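Heme-binding protein A (Haemophilus parasuis 29755, PDB 3TPA) probably binds glutathione as a periplasmic solute-binding protein that serves a bacterial import system. Local coordinates at residues F422-P425 with Q429-I432; N416-N421 with K463-A468; A253-K256 with N262-E265; D245-S250 with Y487-K492; T371-Q376 with A386-H391. The protein carries 1 engineered substitution. All blocks are in the same frame, centred on the assembly; numbering follows the deposited sequence.

Contact 1 (F422-P425 with Q429-I432)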
# COMPACT_ATOMS: atom_id res chain seq x y z
N PHE A 422 -3.08 9.51 -2.64
CA PHE A 422 -4.18 9.17 -3.55
C PHE A 422 -4.34 10.34 -4.53
O PHE A 422 -4.24 10.18 -5.74
CB PHE A 422 -5.53 9.02 -2.80
CG PHE A 422 -5.68 7.74 -2.03
CD1 PHE A 422 -6.31 6.63 -2.60
CD2 PHE A 422 -5.25 7.65 -0.72
CE1 PHE A 422 -6.47 5.44 -1.89
CE2 PHE A 422 -5.40 6.44 0.01
CZ PHE A 422 -6.01 5.34 -0.58
N LEU A 423 -4.59 11.53 -3.99
CA LEU A 423 -5.02 12.68 -4.80
C LEU A 423 -3.94 13.30 -5.70
O LEU A 423 -4.23 13.73 -6.81
CB LEU A 423 -5.59 13.77 -3.90
CG LEU A 423 -6.77 13.34 -3.02
CD1 LEU A 423 -7.10 14.49 -2.10
CD2 LEU A 423 -7.98 12.98 -3.85
N PHE A 424 -2.71 13.35 -5.22
CA PHE A 424 -1.65 13.90 -6.07
C PHE A 424 -1.30 12.97 -7.25
O PHE A 424 -1.23 13.42 -8.39
CB PHE A 424 -0.40 14.26 -5.23
CG PHE A 424 0.63 15.04 -5.98
CD1 PHE A 424 0.56 16.44 -6.05
CD2 PHE A 424 1.66 14.40 -6.63
CE1 PHE A 424 1.51 17.17 -6.75
CE2 PHE A 424 2.62 15.13 -7.33
CZ PHE A 424 2.54 16.51 -7.40
N PRO A 425 -1.08 11.67 -7.00
CA PRO A 425 -0.82 10.80 -8.15
C PRO A 425 -1.95 10.79 -9.18
O PRO A 425 -1.67 10.78 -10.39
CB PRO A 425 -0.66 9.42 -7.51
CG PRO A 425 -0.12 9.71 -6.15
CD PRO A 425 -0.82 10.99 -5.72
N GLN A 429 -1.64 18.10 -11.98
CA GLN A 429 -1.20 18.47 -13.32
C GLN A 429 0.16 17.86 -13.60
O GLN A 429 0.48 17.51 -14.73
CB GLN A 429 -1.12 19.99 -13.46
CG GLN A 429 -0.95 20.43 -14.90
CD GLN A 429 -1.47 21.83 -15.15
OE1 GLN A 429 -2.21 22.07 -16.10
NE2 GLN A 429 -1.08 22.77 -14.29
N ALA A 430 0.98 17.72 -12.57
CA ALA A 430 2.35 17.29 -12.76
C ALA A 430 2.45 15.84 -13.22
O ALA A 430 3.49 15.41 -13.71
CB ALA A 430 3.18 17.52 -11.49
N ASN A 431 1.35 15.08 -13.05
CA ASN A 431 1.32 13.69 -13.43
C ASN A 431 0.63 13.46 -14.77
O ASN A 431 0.08 12.39 -15.02
CB ASN A 431 0.73 12.86 -12.29
CG ASN A 431 1.65 12.79 -11.10
OD1 ASN A 431 2.84 12.56 -11.25
ND2 ASN A 431 1.12 13.02 -9.90
N ILE A 432 0.67 14.47 -15.63
CA ILE A 432 0.24 14.31 -17.02
C ILE A 432 1.40 14.65 -17.96
O ILE A 432 1.98 15.73 -17.84
CB ILE A 432 -0.91 15.28 -17.40
CG1 ILE A 432 -2.05 15.24 -16.39
CG2 ILE A 432 -1.42 14.96 -18.80
CD1 ILE A 432 -3.03 16.41 -16.57
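Asn431 turns its side-chain amide back onto Phe424 and Pro425, and it buries the largest share of surface in this contact. Asn431 ND2 donates to Phe424 O at 2.8 Å. The bond is bent, with an N-H...O angle of 139°: the acceptor lies almost in the amide plane of Asn431, but the donor stands well above the plane of the carbonyl. Asn431 ND2 also packs against Pro425 CA at 3.4 Å and comes within 3.6 Å of CD2 on the Phe424 ring. Ring and amide planes are nearly perpendicular, 85° apart. Phe424 meets the amide this way because its CG lies trans to the backbone N (chi1 -170°), which sets the ring alongside its own carbonyl.

The arrangement closes a tight return at the C-terminal part of helix 420-427. Pro425, having no N-H, breaks the bonding to the preceding turn and kinks the helix, while Asn421 O is taken by Trp412 NE1 instead. A side chain from the following loop thus serves a carbonyl of the kinked turn, and Thr435 OG1 bonds to the next one, Pro425 O.

Further out the packing slackens. Phe424 CZ only grazes Ala430 CB at 4.3 Å, and Ala430 is exposed, so this end of the contact borders solvent. Phe424 also rests on Glu446 of helix 443-453, whose carboxylate accepts from Gln429 N.

Contact 2 (N416-N421 with K463-A468)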
# COMPACT_ATOMS: atom_id res chain seq x y z
N ASN A 416 1.51 4.48 1.27
CA ASN A 416 1.68 5.04 2.62
C ASN A 416 0.36 5.42 3.28
O ASN A 416 0.32 5.82 4.44
CB ASN A 416 2.69 6.23 2.65
CG ASN A 416 2.19 7.48 1.93
OD1 ASN A 416 1.04 7.57 1.53
ND2 ASN A 416 3.09 8.45 1.77
N GLY A 417 -0.73 5.28 2.53
CA GLY A 417 -2.06 5.54 3.04
C GLY A 417 -2.42 6.98 3.34
O GLY A 417 -3.44 7.23 3.98
N ASP A 418 -1.61 7.94 2.90
CA ASP A 418 -1.94 9.36 3.11
C ASP A 418 -2.84 9.87 1.98
O ASP A 418 -2.69 9.45 0.84
CB ASP A 418 -0.65 10.20 3.13
CG ASP A 418 -0.89 11.60 3.65
OD1 ASP A 418 -1.25 12.48 2.84
OD2 ASP A 418 -0.73 11.83 4.86
N PRO A 419 -3.77 10.79 2.29
CA PRO A 419 -4.61 11.35 1.23
C PRO A 419 -3.81 11.95 0.08
O PRO A 419 -4.24 11.88 -1.06
CB PRO A 419 -5.43 12.45 1.95
CG PRO A 419 -4.69 12.71 3.24
CD PRO A 419 -4.08 11.38 3.60
N ASP A 420 -2.64 12.53 0.39
CA ASP A 420 -1.75 13.05 -0.65
C ASP A 420 -1.35 11.97 -1.65
O ASP A 420 -1.18 12.23 -2.83
CB ASP A 420 -0.48 13.65 -0.04
CG ASP A 420 0.55 14.06 -1.11
OD1 ASP A 420 0.44 15.18 -1.64
OD2 ASP A 420 1.45 13.26 -1.44
N ASN A 421 -1.20 10.74 -1.17
CA ASN A 421 -0.73 9.64 -2.00
C ASN A 421 -1.88 8.93 -2.72
O ASN A 421 -1.69 7.89 -3.33
CB ASN A 421 0.09 8.65 -1.14
CG ASN A 421 0.66 7.50 -1.93
OD1 ASN A 421 0.37 6.34 -1.64
ND2 ASN A 421 1.49 7.80 -2.92
N LYS A 463 -9.27 19.20 6.65
CA LYS A 463 -10.21 20.15 6.06
C LYS A 463 -9.78 20.54 4.65
O LYS A 463 -10.60 20.68 3.76
CB LYS A 463 -10.34 21.40 6.94
CG LYS A 463 -10.99 21.13 8.30
CD LYS A 463 -11.40 22.43 8.98
CE LYS A 463 -11.80 22.22 10.43
NZ LYS A 463 -10.62 22.00 11.31
N LEU A 464 -8.48 20.71 4.45
CA LEU A 464 -7.99 21.04 3.12
C LEU A 464 -8.32 19.91 2.15
O LEU A 464 -8.79 20.15 1.04
CB LEU A 464 -6.48 21.33 3.15
CG LEU A 464 -6.02 22.64 3.81
CD1 LEU A 464 -4.51 22.66 3.95
CD2 LEU A 464 -6.50 23.89 3.04
N TYR A 465 -8.09 18.66 2.58
CA TYR A 465 -8.39 17.52 1.72
C TYR A 465 -9.88 17.40 1.44
O TYR A 465 -10.28 17.10 0.31
CB TYR A 465 -7.79 16.21 2.26
CG TYR A 465 -6.28 16.19 2.11
CD1 TYR A 465 -5.71 16.34 0.85
CD2 TYR A 465 -5.44 16.06 3.20
CE1 TYR A 465 -4.35 16.35 0.68
CE2 TYR A 465 -4.06 16.06 3.04
CZ TYR A 465 -3.53 16.21 1.77
OH TYR A 465 -2.16 16.23 1.58
N GLN A 466 -10.70 17.67 2.44
CA GLN A 466 -12.14 17.60 2.21
C GLN A 466 -12.56 18.61 1.15
O GLN A 466 -13.43 18.32 0.32
CB GLN A 466 -12.93 17.80 3.50
CG GLN A 466 -12.90 16.59 4.42
CD GLN A 466 -13.87 16.72 5.58
OE1 GLN A 466 -14.23 17.82 5.98
NE2 GLN A 466 -14.31 15.58 6.11
N GLN A 467 -11.94 19.79 1.20
CA GLN A 467 -12.22 20.82 0.23
C GLN A 467 -11.77 20.42 -1.16
O GLN A 467 -12.51 20.64 -2.13
CB GLN A 467 -11.53 22.13 0.62
CG GLN A 467 -12.16 22.82 1.81
CD GLN A 467 -11.55 24.17 2.10
OE1 GLN A 467 -10.68 24.65 1.36
NE2 GLN A 467 -12.02 24.81 3.16
N ALA A 468 -10.57 19.87 -1.27
CA ALA A 468 -10.06 19.38 -2.56
C ALA A 468 -10.95 18.29 -3.15
O ALA A 468 -11.24 18.29 -4.35
CB ALA A 468 -8.64 18.85 -2.42
O HOH W 1 -1.60 16.81 -0.94
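The N-terminal cap of helix 420-427 lies against helix 458-475 through a proline laid on a tyrosine ring: Pro419 covers one face of Tyr465 in a CH-pi contact. Pro419 CG sits 3.7 Å from the centroid of the Tyr465 ring and 28° off the normal, displaced toward the CD2-CE2 rim, with Tyr465 CE2 itself 3.4 Å from Pro419 CG. The two side chains cross at about a right angle. Tyr465 reaches the cap with its CG beside the backbone N (chi1 -72°), and its hydroxyl extends past the proline until Tyr465 OH is 3.5 Å from Asp420 CB.

That hydroxyl donates to a water, 2.6 Å from Tyr465 OH, lying in the ring plane; the water in turn donates to Asp420 OD1. A water bridge thus extends the CH-pi contact toward Asp420. An Asx turn and a capping bond follow one another here. Asn416 OD1 accepts from Asp418 N in the Asx turn, and Asp418 OD1 caps the helix by accepting from Asp420 N at 2.8 Å, on the anti side of its carboxylate. Asp418 OD2 forms a salt bridge with Arg461, one helical turn before Tyr465, and the same arginine makes a weak hydrogen bond to Tyr465 OH. This pairing would be expected to favour the charged form of Asp418. Val321 and Leu322 also pack on Pro419, while Ala452 of helix 443-453 touches Tyr465.

Contact 3 (A253-K256 with N262-E265)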
# COMPACT_ATOMS: atom_id res chain seq x y z
N ALA A 253 -17.45 -16.80 2.30
CA ALA A 253 -18.79 -16.92 2.87
C ALA A 253 -18.90 -18.08 3.88
O ALA A 253 -19.46 -17.92 4.96
CB ALA A 253 -19.82 -17.09 1.76
N GLN A 254 -18.37 -19.24 3.53
CA GLN A 254 -18.38 -20.35 4.48
C GLN A 254 -17.40 -20.16 5.65
O GLN A 254 -17.65 -20.67 6.75
CB GLN A 254 -18.12 -21.68 3.78
CG GLN A 254 -18.02 -22.86 4.75
CD GLN A 254 -19.29 -23.05 5.56
OE1 GLN A 254 -20.40 -22.85 5.05
NE2 GLN A 254 -19.14 -23.43 6.82
N MET A 255 -16.28 -19.47 5.42
CA MET A 255 -15.33 -19.18 6.50
C MET A 255 -16.02 -18.34 7.57
O MET A 255 -15.74 -18.49 8.75
CB MET A 255 -14.08 -18.43 6.01
CG MET A 255 -13.08 -19.24 5.22
SD MET A 255 -11.69 -18.21 4.65
CE MET A 255 -10.72 -19.43 3.77
N LYS A 256 -16.90 -17.45 7.14
CA LYS A 256 -17.66 -16.61 8.07
C LYS A 256 -18.59 -17.44 8.98
O LYS A 256 -19.08 -16.94 9.99
CB LYS A 256 -18.45 -15.55 7.31
CG LYS A 256 -17.62 -14.33 6.87
CD LYS A 256 -18.38 -13.46 5.87
CE LYS A 256 -17.57 -12.25 5.42
NZ LYS A 256 -18.34 -11.44 4.42
N ASN A 262 -11.59 -17.33 12.74
CA ASN A 262 -11.82 -15.94 13.07
C ASN A 262 -11.41 -15.14 11.84
O ASN A 262 -10.22 -14.86 11.64
CB ASN A 262 -10.96 -15.57 14.28
CG ASN A 262 -10.98 -14.09 14.60
OD1 ASN A 262 -11.91 -13.37 14.24
ND2 ASN A 262 -9.94 -13.63 15.29
N LEU A 263 -12.39 -14.80 10.99
CA LEU A 263 -12.10 -14.11 9.74
C LEU A 263 -12.07 -12.59 9.95
O LEU A 263 -13.11 -11.98 10.14
CB LEU A 263 -13.13 -14.46 8.67
CG LEU A 263 -12.87 -13.76 7.33
CD1 LEU A 263 -11.64 -14.34 6.64
CD2 LEU A 263 -14.08 -13.85 6.42
N LEU A 264 -10.88 -12.00 9.92
CA LEU A 264 -10.74 -10.55 10.02
C LEU A 264 -10.81 -9.90 8.63
O LEU A 264 -10.27 -10.43 7.66
CB LEU A 264 -9.42 -10.18 10.69
CG LEU A 264 -9.13 -10.77 12.07
CD1 LEU A 264 -7.73 -10.41 12.53
CD2 LEU A 264 -10.17 -10.32 13.09
N GLU A 265 -11.47 -8.74 8.54
CA GLU A 265 -11.57 -8.01 7.27
C GLU A 265 -11.54 -6.51 7.47
O GLU A 265 -11.91 -6.00 8.52
CB GLU A 265 -12.87 -8.37 6.54
CG GLU A 265 -14.13 -8.10 7.36
CD GLU A 265 -15.38 -8.49 6.60
OE1 GLU A 265 -15.98 -9.53 6.93
OE2 GLU A 265 -15.76 -7.76 5.66
O HOH W 2 -16.76 -9.37 3.46
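The carboxylate of Glu265 is the flat group met by the Lys256 chain, and everything that approaches it here stands off the same side of its plane. Lys256 CE comes to Glu265 OE1 at 3.5 Å, and the ammonium NZ of Lys256 is 3.9 Å from Glu265 OE1, a long salt bridge. The other oxygen is served through water: one molecule accepts from Lys256 NZ at 2.8 Å and donates to Glu265 OE2 at 2.9 Å. Both carboxylate oxygens are thus tied to the lysine, one by charge at some distance and the other through solvent. The side chains cross at about a right angle, the lysine fully extended beyond CG, the glutamate with CG placed between its backbone N and carbonyl carbon (chi1 57°).

The contact is a short helix-to-strand return: the chain leaves helix 249-255 and comes back within a few residues as strand 261-276 of the mixed six-stranded sheet. Leu263 packs from the strand against the end of the helix, its two methyl groups facing different partners. Leu263 CD2 lies on the aliphatic part of Lys256, 3.6 Å from Lys256 CG, whereas Leu263 CD1 meets Met255 SD more loosely at 4.4 Å.

Met255 starts toward the strand at its CB, but its outer end leads away, and the side chain also touches Tyr233 of helix 229-237 and Pro247. Met255 is buried, while Lys256 and Glu265 are exposed. Glu265 is also packed by Ile485 on the neighbouring strand 478-491.

Contact 4 (D245-S250 with Y487-K492)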
# COMPACT_ATOMS: atom_id res chain seq x y z
N ASP A 245 -2.86 -16.98 3.86
CA ASP A 245 -2.95 -15.83 2.97
C ASP A 245 -3.70 -16.20 1.69
O ASP A 245 -4.04 -17.37 1.47
CB ASP A 245 -1.57 -15.23 2.68
CG ASP A 245 -0.68 -16.14 1.86
OD1 ASP A 245 -1.03 -17.32 1.64
OD2 ASP A 245 0.41 -15.67 1.44
N PHE A 246 -3.98 -15.20 0.87
CA PHE A 246 -4.70 -15.36 -0.40
C PHE A 246 -5.80 -16.43 -0.35
O PHE A 246 -5.79 -17.37 -1.14
CB PHE A 246 -3.73 -15.60 -1.56
CG PHE A 246 -2.78 -14.44 -1.81
CD1 PHE A 246 -3.17 -13.35 -2.55
CD2 PHE A 246 -1.51 -14.45 -1.27
CE1 PHE A 246 -2.29 -12.26 -2.77
CE2 PHE A 246 -0.63 -13.37 -1.48
CZ PHE A 246 -1.02 -12.28 -2.22
N PRO A 247 -6.76 -16.28 0.57
CA PRO A 247 -7.91 -17.18 0.57
C PRO A 247 -8.73 -17.05 -0.71
O PRO A 247 -8.96 -15.93 -1.17
CB PRO A 247 -8.75 -16.67 1.75
CG PRO A 247 -8.40 -15.20 1.85
CD PRO A 247 -6.94 -15.14 1.49
N ASN A 248 -9.16 -18.16 -1.30
CA ASN A 248 -10.09 -18.08 -2.42
C ASN A 248 -11.36 -17.38 -1.98
O ASN A 248 -11.94 -17.72 -0.94
CB ASN A 248 -10.43 -19.47 -2.97
CG ASN A 248 -9.45 -19.95 -4.01
OD1 ASN A 248 -8.63 -19.19 -4.53
ND2 ASN A 248 -9.53 -21.24 -4.33
N ILE A 249 -11.80 -16.40 -2.76
CA ILE A 249 -13.00 -15.64 -2.42
C ILE A 249 -14.23 -16.53 -2.28
O ILE A 249 -15.12 -16.24 -1.48
CB ILE A 249 -13.29 -14.52 -3.45
CG1 ILE A 249 -14.49 -13.68 -3.00
CG2 ILE A 249 -13.51 -15.10 -4.85
CD1 ILE A 249 -14.24 -12.85 -1.76
N SER A 250 -14.26 -17.61 -3.06
CA SER A 250 -15.34 -18.60 -3.02
C SER A 250 -15.53 -19.18 -1.62
O SER A 250 -16.61 -19.63 -1.28
CB SER A 250 -15.02 -19.77 -3.96
OG SER A 250 -14.65 -19.32 -5.24
N TYR A 487 -8.68 -9.73 3.62
CA TYR A 487 -9.04 -10.74 4.61
C TYR A 487 -7.82 -11.35 5.25
O TYR A 487 -6.85 -11.66 4.58
CB TYR A 487 -9.85 -11.86 3.96
CG TYR A 487 -11.18 -11.41 3.43
CD1 TYR A 487 -12.23 -11.11 4.28
CD2 TYR A 487 -11.39 -11.29 2.06
CE1 TYR A 487 -13.45 -10.70 3.80
CE2 TYR A 487 -12.63 -10.87 1.56
CZ TYR A 487 -13.66 -10.59 2.44
OH TYR A 487 -14.89 -10.17 1.98
N VAL A 488 -7.88 -11.52 6.56
CA VAL A 488 -6.91 -12.36 7.26
C VAL A 488 -7.66 -13.47 8.01
O VAL A 488 -8.23 -13.25 9.09
CB VAL A 488 -6.03 -11.57 8.24
CG1 VAL A 488 -5.15 -12.51 9.04
CG2 VAL A 488 -5.15 -10.56 7.50
N PRO A 489 -7.69 -14.68 7.42
CA PRO A 489 -8.37 -15.80 8.08
C PRO A 489 -7.47 -16.41 9.16
O PRO A 489 -6.38 -16.89 8.86
CB PRO A 489 -8.58 -16.80 6.93
CG PRO A 489 -8.25 -16.03 5.64
CD PRO A 489 -7.23 -15.02 6.07
N LEU A 490 -7.94 -16.38 10.40
CA LEU A 490 -7.16 -16.91 11.51
C LEU A 490 -7.81 -18.12 12.15
O LEU A 490 -9.03 -18.21 12.23
CB LEU A 490 -7.04 -15.85 12.61
CG LEU A 490 -6.34 -14.54 12.30
CD1 LEU A 490 -6.53 -13.60 13.48
CD2 LEU A 490 -4.87 -14.79 12.02
N ASN A 491 -7.00 -19.04 12.65
CA ASN A 491 -7.54 -20.07 13.53
C ASN A 491 -7.97 -19.44 14.86
O ASN A 491 -7.38 -18.45 15.30
CB ASN A 491 -6.55 -21.21 13.79
CG ASN A 491 -7.20 -22.39 14.51
OD1 ASN A 491 -7.29 -22.40 15.74
ND2 ASN A 491 -7.70 -23.36 13.74
N LYS A 492 -8.99 -20.02 15.48
CA LYS A 492 -9.61 -19.45 16.68
C LYS A 492 -8.63 -19.32 17.85
O LYS A 492 -8.87 -18.55 18.77
CB LYS A 492 -10.81 -20.31 17.10
CG LYS A 492 -11.66 -19.72 18.22
CD LYS A 492 -12.81 -20.66 18.62
CE LYS A 492 -12.49 -21.42 19.89
NZ LYS A 492 -13.61 -22.32 20.33
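Ile249 and Tyr487 are brought together by two different first torsions. In Ile249, CG1 points away from the backbone N (chi1 -176°), then the chain folds at chi2 68° to present CD1; in Tyr487, CG is trans to the carbonyl carbon (chi1 -64°), and the CE2 side of the ring comes near the isoleucine. Ile249 CD1 meets Tyr487 CE2 at 4.2 Å, obliquely, the side chains slanting past one another.

The contact packs the connection between strand 243-244 and helix 249-255 against strand 478-491, a long strand of the mixed six-stranded sheet in this solute-binding protein fold. Although 236 residues separate the two segments along the chain, they meet through alternate residues of the strand, Tyr487 and Pro489, whose side chains both face the connection. Val488, between them, points the other way and packs on Phe497.

Pro247 is the middle of the contact. Its ring is directed at the strand, where its CG touches both the stem of Tyr487 and the ring of Pro489, crossing the second proline at about a right angle. Everything that meets is carbon, and all of the approaches are ordinary van der Waals distances. Nearby polar groups hold the backbone of the connection: Arg232 donates through NE to Asp245 O and through NH2 to Phe246 O. Met255 of the helix touches both prolines, and Ile252 extends the apolar patch beside Tyr487. Pro247 CG itself lies 4.2 Å from Tyr487 CB and 3.9 Å from Pro489 CG.

Contact 5 (T371-Q376 with A386-H391)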
# COMPACT_ATOMS: atom_id res chain seq x y z
N THR A 371 -16.78 -5.77 -14.97
CA THR A 371 -17.01 -4.36 -14.68
C THR A 371 -17.36 -3.65 -15.98
O THR A 371 -18.40 -3.01 -16.10
CB THR A 371 -15.73 -3.70 -14.09
OG1 THR A 371 -15.31 -4.40 -12.91
CG2 THR A 371 -15.99 -2.23 -13.74
N ALA A 372 -16.51 -3.79 -16.99
CA ALA A 372 -16.74 -3.12 -18.26
C ALA A 372 -18.09 -3.50 -18.90
O ALA A 372 -18.77 -2.65 -19.48
CB ALA A 372 -15.58 -3.41 -19.23
N GLU A 373 -18.45 -4.77 -18.81
CA GLU A 373 -19.68 -5.25 -19.45
C GLU A 373 -20.92 -4.65 -18.81
O GLU A 373 -21.87 -4.26 -19.51
CB GLU A 373 -19.76 -6.79 -19.38
CG GLU A 373 -18.87 -7.49 -20.38
CD GLU A 373 -18.76 -8.98 -20.14
OE1 GLU A 373 -19.34 -9.47 -19.15
OE2 GLU A 373 -18.07 -9.65 -20.93
N ILE A 374 -20.93 -4.57 -17.49
CA ILE A 374 -22.08 -4.03 -16.76
C ILE A 374 -22.27 -2.57 -17.14
O ILE A 374 -23.39 -2.11 -17.45
CB ILE A 374 -21.87 -4.14 -15.24
CG1 ILE A 374 -22.00 -5.60 -14.80
CG2 ILE A 374 -22.87 -3.26 -14.47
CD1 ILE A 374 -21.44 -5.85 -13.44
N ILE A 375 -21.18 -1.83 -17.13
CA ILE A 375 -21.22 -0.42 -17.49
C ILE A 375 -21.65 -0.23 -18.94
O ILE A 375 -22.51 0.59 -19.22
CB ILE A 375 -19.86 0.24 -17.24
CG1 ILE A 375 -19.72 0.54 -15.75
CG2 ILE A 375 -19.73 1.52 -18.01
CD1 ILE A 375 -18.42 0.06 -15.17
N GLN A 376 -21.08 -1.01 -19.85
CA GLN A 376 -21.49 -0.96 -21.25
C GLN A 376 -23.01 -1.09 -21.44
O GLN A 376 -23.61 -0.35 -22.22
CB GLN A 376 -20.77 -2.05 -22.05
CG GLN A 376 -21.22 -2.18 -23.50
CD GLN A 376 -20.54 -3.35 -24.21
OE1 GLN A 376 -20.51 -4.47 -23.69
NE2 GLN A 376 -19.97 -3.09 -25.37
N ALA A 386 -20.64 2.28 -26.18
CA ALA A 386 -19.24 2.09 -25.82
C ALA A 386 -18.78 0.67 -26.13
O ALA A 386 -19.24 -0.30 -25.51
CB ALA A 386 -19.04 2.41 -24.33
N LYS A 387 -17.88 0.54 -27.09
CA LYS A 387 -17.27 -0.74 -27.44
C LYS A 387 -16.20 -1.12 -26.41
O LYS A 387 -15.40 -0.28 -26.01
CB LYS A 387 -16.66 -0.64 -28.83
CG LYS A 387 -16.25 -1.97 -29.44
CD LYS A 387 -15.81 -1.80 -30.87
CE LYS A 387 -15.54 -3.14 -31.53
NZ LYS A 387 -15.98 -3.12 -32.96
N LEU A 388 -16.19 -2.38 -25.99
CA LEU A 388 -15.12 -2.86 -25.11
C LEU A 388 -13.86 -3.07 -25.93
O LEU A 388 -13.90 -3.68 -26.99
CB LEU A 388 -15.51 -4.17 -24.41
CG LEU A 388 -16.76 -4.10 -23.53
CD1 LEU A 388 -16.79 -5.31 -22.61
CD2 LEU A 388 -16.76 -2.83 -22.73
N VAL A 389 -12.75 -2.55 -25.43
CA VAL A 389 -11.49 -2.57 -26.16
C VAL A 389 -10.44 -3.30 -25.36
O VAL A 389 -10.22 -3.01 -24.18
CB VAL A 389 -11.00 -1.14 -26.48
CG1 VAL A 389 -9.60 -1.17 -27.08
CG2 VAL A 389 -11.98 -0.45 -27.42
N THR A 390 -9.78 -4.25 -26.01
CA THR A 390 -8.78 -5.10 -25.38
C THR A 390 -7.38 -4.73 -25.85
O THR A 390 -7.18 -4.41 -27.02
CB THR A 390 -9.06 -6.58 -25.71
OG1 THR A 390 -10.38 -6.93 -25.26
CG2 THR A 390 -8.03 -7.49 -25.06
N HIS A 391 -6.42 -4.76 -24.93
CA HIS A 391 -5.03 -4.40 -25.23
C HIS A 391 -4.13 -5.26 -24.35
O HIS A 391 -4.57 -5.73 -23.31
CB HIS A 391 -4.76 -2.93 -24.87
CG HIS A 391 -5.27 -1.94 -25.87
ND1 HIS A 391 -4.69 -1.76 -27.11
CD2 HIS A 391 -6.30 -1.07 -25.81
CE1 HIS A 391 -5.35 -0.83 -27.77
NE2 HIS A 391 -6.34 -0.39 -27.01
O HOH W 3 -22.69 1.00 -24.32
O HOH W 4 -18.05 -4.33 -27.21
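Gln376 NE2 donates to Ala386 O at 2.9 Å, the shortest approach between helix and strand here. The bond lies in the carbonyl plane with an N-H...O angle of 141°, while the acceptor is tilted from the amide plane of the glutamine. NE2 also donates to a water, which accepts a second bond from Leu388 N. Another water joins the backbones, donating to Gln376 O and accepting from Ala386 N.

Beside this polar seam sits Leu388, its two methyls divided between neighbouring parts of the helix. Leu388 CD2 touches Ala372 CB and Leu388 CD1 lies against Glu373 CG, both at 3.7 Å. The carboxamide of Gln376 passes obliquely over the branch point, with Gln376 OE1 3.8 Å from Leu388 CG. An outstretched chain, CG trans to the backbone N (chi1 174°), carries the glutamine from the helix to the strand.

Helix 368-381 and strand 384-389 form the second half of a beta-alpha-beta crossover and run antiparallel; the axes of segments 371-376 and 386-389 come within 9.1 Å. On the helix's inner side Ile375 packs on Ile355 of strand 351-356, whose backbone pairs with Lys387 and Val389. Strand 384-389 is outermost in its sheet within the chain, and the partners of Ala386 and Leu388 fit that place: a glutamine amide and two waters satisfy backbone groups that an inner strand would typically offer to a neighbouring strand.

In the fold
Contact 2 is the buried one, whereas contact 1 lies at the surface just beyond it on the same helix, 420-427; the two touch where Leu423 CD1 meets Tyr465 CD1 at 3.8 Å. Contacts 3 and 4 form a second pair across the chain's centre from contact 1, sharing helix 249-255 and adjacent strands of one sheet, joined by probable backbone hydrogen bonds such as Asn262 N to Leu490 O. Contact 4 is wholly apolar; contact 3 adds charge and water at its exposed margin. Contact 5 reaches that same sheet at its outermost strand, its centre about 31 Å from that of contact 4, and mixes amide, water and aliphatic packing.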